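Local coordinates for tetracycline repressor protein class G (Acinetobacter baumannii, PDB 6RX9) that represses the tetracycline resistance gene by binding its operator DNA through a helix-turn-helix region, and loses operator affinity when tetracycline binds, at residues T8-A13 and D53-A58; L16-G21 and L91-G96. One frame throughout, in Å; residues are numbered along the deposited sequence.

Contact 1 (T8-A13 and D53-A58); sequences TVIAAA and DALAEA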
loop_
_atom_site.group_PDB
_atom_site.type_symbol
_atom_site.label_atom_id
_atom_site.label_comp_id
_atom_site.label_asym_id
_atom_site.label_seq_id
_atom_site.Cartn_x
_atom_site.Cartn_y
_atom_site.Cartn_z
ATOM N N THR A 8 -22.377 -9.677 16.720
ATOM C CA THR A 8 -23.439 -10.184 15.811
ATOM C C THR A 8 -23.541 -9.267 14.585
ATOM O O THR A 8 -23.689 -9.799 13.468
ATOM C CB THR A 8 -24.782 -10.307 16.541
ATOM O OG1 THR A 8 -24.575 -11.065 17.733
ATOM C CG2 THR A 8 -25.846 -10.968 15.692
ATOM N N VAL A 9 -23.444 -7.950 14.790
ATOM C CA VAL A 9 -23.540 -6.908 13.720
ATOM C C VAL A 9 -22.379 -7.089 12.730
ATOM O O VAL A 9 -22.634 -7.117 11.509
ATOM C CB VAL A 9 -23.553 -5.486 14.315
ATOM C CG1 VAL A 9 -23.469 -4.416 13.236
ATOM C CG2 VAL A 9 -24.777 -5.251 15.191
ATOM N N ILE A 10 -21.146 -7.193 13.227
ATOM C CA ILE A 10 -19.926 -7.215 12.362
ATOM C C ILE A 10 -19.834 -8.559 11.631
ATOM O O ILE A 10 -19.359 -8.562 10.475
ATOM C CB ILE A 10 -18.656 -6.878 13.167
ATOM C CG1 ILE A 10 -18.665 -5.415 13.615
ATOM C CG2 ILE A 10 -17.396 -7.214 12.374
ATOM C CD1 ILE A 10 -18.618 -4.415 12.478
ATOM N N ALA A 11 -20.263 -9.656 12.262
ATOM C CA ALA A 11 -20.335 -10.995 11.630
ATOM C C ALA A 11 -21.166 -10.903 10.342
ATOM O O ALA A 11 -20.716 -11.430 9.307
ATOM C CB ALA A 11 -20.907 -12.004 12.593
ATOM N N ALA A 12 -22.320 -10.231 10.403
ATOM C CA ALA A 12 -23.239 -10.015 9.259
ATOM C C ALA A 12 -22.599 -9.069 8.234
ATOM O O ALA A 12 -22.762 -9.315 7.021
ATOM C CB ALA A 12 -24.558 -9.475 9.756
ATOM N N ALA A 13 -21.916 -8.020 8.703
ATOM C CA ALA A 13 -21.254 -6.994 7.862
ATOM C C ALA A 13 -20.142 -7.644 7.029
ATOM O O ALA A 13 -19.973 -7.257 5.857
ATOM C CB ALA A 13 -20.722 -5.875 8.723
ATOM N N ASP A 53 -14.230 1.232 10.009
ATOM C CA ASP A 53 -13.237 1.242 11.121
ATOM C C ASP A 53 -13.307 -0.083 11.891
ATOM O O ASP A 53 -12.233 -0.665 12.168
ATOM C CB ASP A 53 -13.453 2.420 12.076
ATOM C CG ASP A 53 -13.122 3.786 11.496
ATOM O OD1 ASP A 53 -12.472 3.838 10.433
ATOM O OD2 ASP A 53 -13.524 4.791 12.113
ATOM N N ALA A 54 -14.518 -0.544 12.225
ATOM C CA ALA A 54 -14.765 -1.787 12.995
ATOM C C ALA A 54 -14.382 -3.015 12.159
ATOM O O ALA A 54 -13.805 -3.961 12.734
ATOM C CB ALA A 54 -16.204 -1.852 13.442
ATOM N N LEU A 55 -14.689 -3.006 10.859
ATOM C CA LEU A 55 -14.339 -4.106 9.918
ATOM C C LEU A 55 -12.812 -4.229 9.832
ATOM O O LEU A 55 -12.314 -5.370 9.896
ATOM C CB LEU A 55 -14.950 -3.833 8.539
ATOM C CG LEU A 55 -16.464 -4.024 8.440
ATOM C CD1 LEU A 55 -16.991 -3.500 7.113
ATOM C CD2 LEU A 55 -16.848 -5.484 8.625
ATOM N N ALA A 56 -12.108 -3.099 9.710
ATOM C CA ALA A 56 -10.632 -3.030 9.591
ATOM C C ALA A 56 -9.974 -3.627 10.845
ATOM O O ALA A 56 -8.995 -4.384 10.695
ATOM C CB ALA A 56 -10.192 -1.605 9.361
ATOM N N GLU A 57 -10.492 -3.309 12.035
ATOM C CA GLU A 57 -9.919 -3.783 13.325
ATOM C C GLU A 57 -10.123 -5.300 13.443
ATOM O O GLU A 57 -9.163 -5.990 13.845
ATOM C CB GLU A 57 -10.525 -3.031 14.511
ATOM C CG GLU A 57 -9.791 -3.293 15.817
ATOM C CD GLU A 57 -10.287 -2.520 17.028
ATOM O OE1 GLU A 57 -10.773 -1.386 16.851
ATOM O OE2 GLU A 57 -10.177 -3.054 18.153
ATOM N N ALA A 58 -11.317 -5.795 13.103
ATOM C CA ALA A 58 -11.683 -7.232 13.143
ATOM C C ALA A 58 -10.771 -8.037 12.208
ATOM O O ALA A 58 -10.310 -9.124 12.609
ATOM C CB ALA A 58 -13.136 -7.410 12.775
#
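I10 meets three residues of D53-A58 with two of its methyl groups. CD1 at the end of its longer branch rests on the CB of A54, with I10 CD1 and A54 CB 3.7 Å apart. With chi1 at -68°, CG1 lies beside the backbone N and CG2 anti to it, which puts CG2 on the side of L55 and A58. This methyl packs more loosely, with I10 CG2 4.2 Å from L55 CD2 and 4.3 Å from A58 CB. One turn further along, A13 offers its methyl to the same leucine branch, and A13 CB is 3.9 Å from L55 CD2. Every contact across the pair is apolar.

Helix 6-20 is the first helix of the N-terminal DNA-binding domain of TetR, and helix 48-59 follows the helix-turn-helix and connects this domain to the C-terminal core. Their short segments run nearly perpendicular, at 86°, with axes 10.5 Å apart at the closest approach. A54 and A58 present only a methyl each, and the longer side chains of I10 and L55 reach across between the helices. The closest CA pair is I10 and L55, at 6.8 Å.

Other apolar side chains extend the packing. L51 of helix 48-59 touches both I10 and A13, and F45 touches I10 and A54. L30, from helix 27-34 of the helix-turn-helix, packs on V9, A12 and A13.

Contact 2 (L16-G21 and L91-G96); sequences LLNEVG and LSYRDG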
loop_
_atom_site.group_PDB
_atom_site.type_symbol
_atom_site.label_atom_id
_atom_site.label_comp_id
_atom_site.label_asym_id
_atom_site.label_seq_id
_atom_site.Cartn_x
_atom_site.Cartn_y
_atom_site.Cartn_z
ATOM N N LEU A 16 -21.727 -9.714 4.206
ATOM C CA LEU A 16 -22.276 -8.728 3.237
ATOM C C LEU A 16 -21.128 -8.137 2.409
ATOM O O LEU A 16 -21.276 -8.054 1.176
ATOM C CB LEU A 16 -23.030 -7.642 4.011
ATOM C CG LEU A 16 -23.873 -6.676 3.179
ATOM C CD1 LEU A 16 -24.759 -7.422 2.188
ATOM C CD2 LEU A 16 -24.721 -5.796 4.086
ATOM N N LEU A 17 -20.023 -7.766 3.062
ATOM C CA LEU A 17 -18.807 -7.216 2.405
ATOM C C LEU A 17 -18.339 -8.168 1.295
ATOM O O LEU A 17 -18.055 -7.680 0.186
ATOM C CB LEU A 17 -17.713 -7.004 3.456
ATOM C CG LEU A 17 -16.341 -6.599 2.919
ATOM C CD1 LEU A 17 -16.428 -5.320 2.098
ATOM C CD2 LEU A 17 -15.346 -6.438 4.057
ATOM N N ASN A 18 -18.256 -9.472 1.583
ATOM C CA ASN A 18 -17.831 -10.514 0.608
ATOM C C ASN A 18 -18.827 -10.584 -0.557
ATOM O O ASN A 18 -18.376 -10.796 -1.697
ATOM C CB ASN A 18 -17.677 -11.893 1.254
ATOM C CG ASN A 18 -16.269 -12.182 1.728
ATOM O OD1 ASN A 18 -15.305 -11.584 1.251
ATOM N ND2 ASN A 18 -16.141 -13.111 2.660
ATOM N N GLU A 19 -20.123 -10.411 -0.281
ATOM C CA GLU A 19 -21.207 -10.563 -1.288
ATOM C C GLU A 19 -21.210 -9.381 -2.267
ATOM O O GLU A 19 -21.360 -9.641 -3.475
ATOM C CB GLU A 19 -22.569 -10.712 -0.606
ATOM C CG GLU A 19 -22.793 -12.097 -0.023
ATOM C CD GLU A 19 -24.136 -12.300 0.657
ATOM O OE1 GLU A 19 -25.132 -11.707 0.194
ATOM O OE2 GLU A 19 -24.181 -13.057 1.649
ATOM N N VAL A 20 -21.084 -8.140 -1.778
ATOM C CA VAL A 20 -21.373 -6.909 -2.583
ATOM C C VAL A 20 -20.150 -5.984 -2.653
ATOM O O VAL A 20 -20.114 -5.146 -3.574
ATOM C CB VAL A 20 -22.610 -6.158 -2.048
ATOM C CG1 VAL A 20 -23.827 -7.068 -1.974
ATOM C CG2 VAL A 20 -22.353 -5.491 -0.705
ATOM N N GLY A 21 -19.195 -6.107 -1.728
ATOM C CA GLY A 21 -17.964 -5.297 -1.727
ATOM C C GLY A 21 -18.127 -3.992 -0.965
ATOM O O GLY A 21 -19.267 -3.656 -0.575
ATOM N N LEU A 91 -6.334 -10.514 2.669
ATOM C CA LEU A 91 -6.898 -11.283 1.525
ATOM C C LEU A 91 -8.184 -12.014 1.936
ATOM O O LEU A 91 -8.902 -12.458 1.021
ATOM C CB LEU A 91 -5.861 -12.284 1.002
ATOM C CG LEU A 91 -4.735 -11.706 0.143
ATOM C CD1 LEU A 91 -3.701 -12.776 -0.170
ATOM C CD2 LEU A 91 -5.273 -11.102 -1.146
ATOM N N SER A 92 -8.469 -12.137 3.239
ATOM C CA SER A 92 -9.566 -12.984 3.784
ATOM C C SER A 92 -10.943 -12.408 3.420
ATOM O O SER A 92 -11.916 -13.179 3.459
ATOM C CB SER A 92 -9.434 -13.191 5.275
ATOM O OG SER A 92 -9.671 -11.993 5.995
ATOM N N TYR A 93 -11.026 -11.118 3.074
ATOM C CA TYR A 93 -12.298 -10.449 2.692
ATOM C C TYR A 93 -12.083 -9.523 1.493
ATOM O O TYR A 93 -11.013 -8.892 1.371
ATOM C CB TYR A 93 -12.893 -9.709 3.892
ATOM C CG TYR A 93 -13.484 -10.635 4.921
ATOM C CD1 TYR A 93 -14.752 -11.162 4.751
ATOM C CD2 TYR A 93 -12.763 -11.032 6.036
ATOM C CE1 TYR A 93 -15.304 -12.038 5.669
ATOM C CE2 TYR A 93 -13.301 -11.905 6.968
ATOM C CZ TYR A 93 -14.575 -12.410 6.782
ATOM O OH TYR A 93 -15.118 -13.274 7.687
ATOM N N ARG A 94 -13.101 -9.459 0.631
ATOM C CA ARG A 94 -13.195 -8.523 -0.518
ATOM C C ARG A 94 -12.842 -7.109 -0.039
ATOM O O ARG A 94 -13.355 -6.695 1.019
ATOM C CB ARG A 94 -14.603 -8.612 -1.114
ATOM C CG ARG A 94 -14.823 -7.760 -2.353
ATOM C CD ARG A 94 -16.149 -8.101 -2.999
ATOM N NE ARG A 94 -16.410 -7.275 -4.167
ATOM C CZ ARG A 94 -17.486 -7.372 -4.940
ATOM N NH1 ARG A 94 -18.425 -8.269 -4.679
ATOM N NH2 ARG A 94 -17.618 -6.568 -5.979
ATOM N N ASP A 95 -11.946 -6.429 -0.763
ATOM C CA ASP A 95 -11.533 -5.014 -0.535
ATOM C C ASP A 95 -10.796 -4.864 0.805
ATOM O O ASP A 95 -10.705 -3.727 1.298
ATOM C CB ASP A 95 -12.742 -4.078 -0.643
ATOM C CG ASP A 95 -13.371 -4.076 -2.026
ATOM O OD1 ASP A 95 -12.614 -4.221 -3.006
ATOM O OD2 ASP A 95 -14.609 -3.938 -2.113
ATOM N N GLY A 96 -10.255 -5.954 1.355
ATOM C CA GLY A 96 -9.562 -5.964 2.658
ATOM C C GLY A 96 -8.470 -4.907 2.746
ATOM O O GLY A 96 -8.457 -4.153 3.734
#
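N18 and R94 share the one hydrogen bond between the segments. The backbone N of R94 donates to N18 OD1 at 3.1 Å. The bond is nearly straight, with an N-H...O angle of 172°, and the donor lies close to the extension of the amide C=O. The same amide meets the Y93 ring. N18 ND2 comes obliquely to the CD1-CE1 side of the ring, 3.2 Å from Y93 CD1, and the amide and ring planes are 21° apart.

The R94 side chain runs along the end of helix 6-20. CG is anti to the backbone N (chi1 -177°), and the chain is extended from there to NE. One face of the guanidinium lies against the backbone of V20 and G21, with R94 NE 3.5 Å from G21 CA. The carbonyl O of N18 lies at its edge, in plane, but is not hydrogen-bonded to it. L17 meets the loop backbone: its CD1 is 3.5 Å from R94 O, and L17 CD2 touches Y93 CB at 4.1 Å.

Two backbone features set up this fit. G21 leaves the helix with positive phi, a conformation that favours glycine, and its CA sits close against R94. Y93 to G96 form a type II turn. D95 OD2 is 3.6 Å from G21 CA and accepts a hydrogen bond from M22 N, just past the helix.

The contact joins the C-terminal end of helix 6-20, in the DNA-binding domain, to the loop between helices 75-91 and 96-102 of the C-terminal domain. M59 of helix 48-59 packs on Y93, and helix 127-155 borders the loop through L91.

Both contacts use helix 6-20, at different places along it. Contact 1 is buried, and pairs the first helix of the DNA-binding domain with the connecting helix through methyl groups alone. Contact 2 is partly exposed and joins two domains. It sets a helix end against a loop and relies on an amide, a guanidinium and backbone polar groups, with a little apolar packing. It also buries more surface, 373 Å² against 189 Å². The centres are 11 Å apart. Helix 48-59 links the two: it supplies one side of contact 1 and sends M59 to the loop of contact 2. Both approach H100, a probable magnesium site, to about 9 Å between side chains.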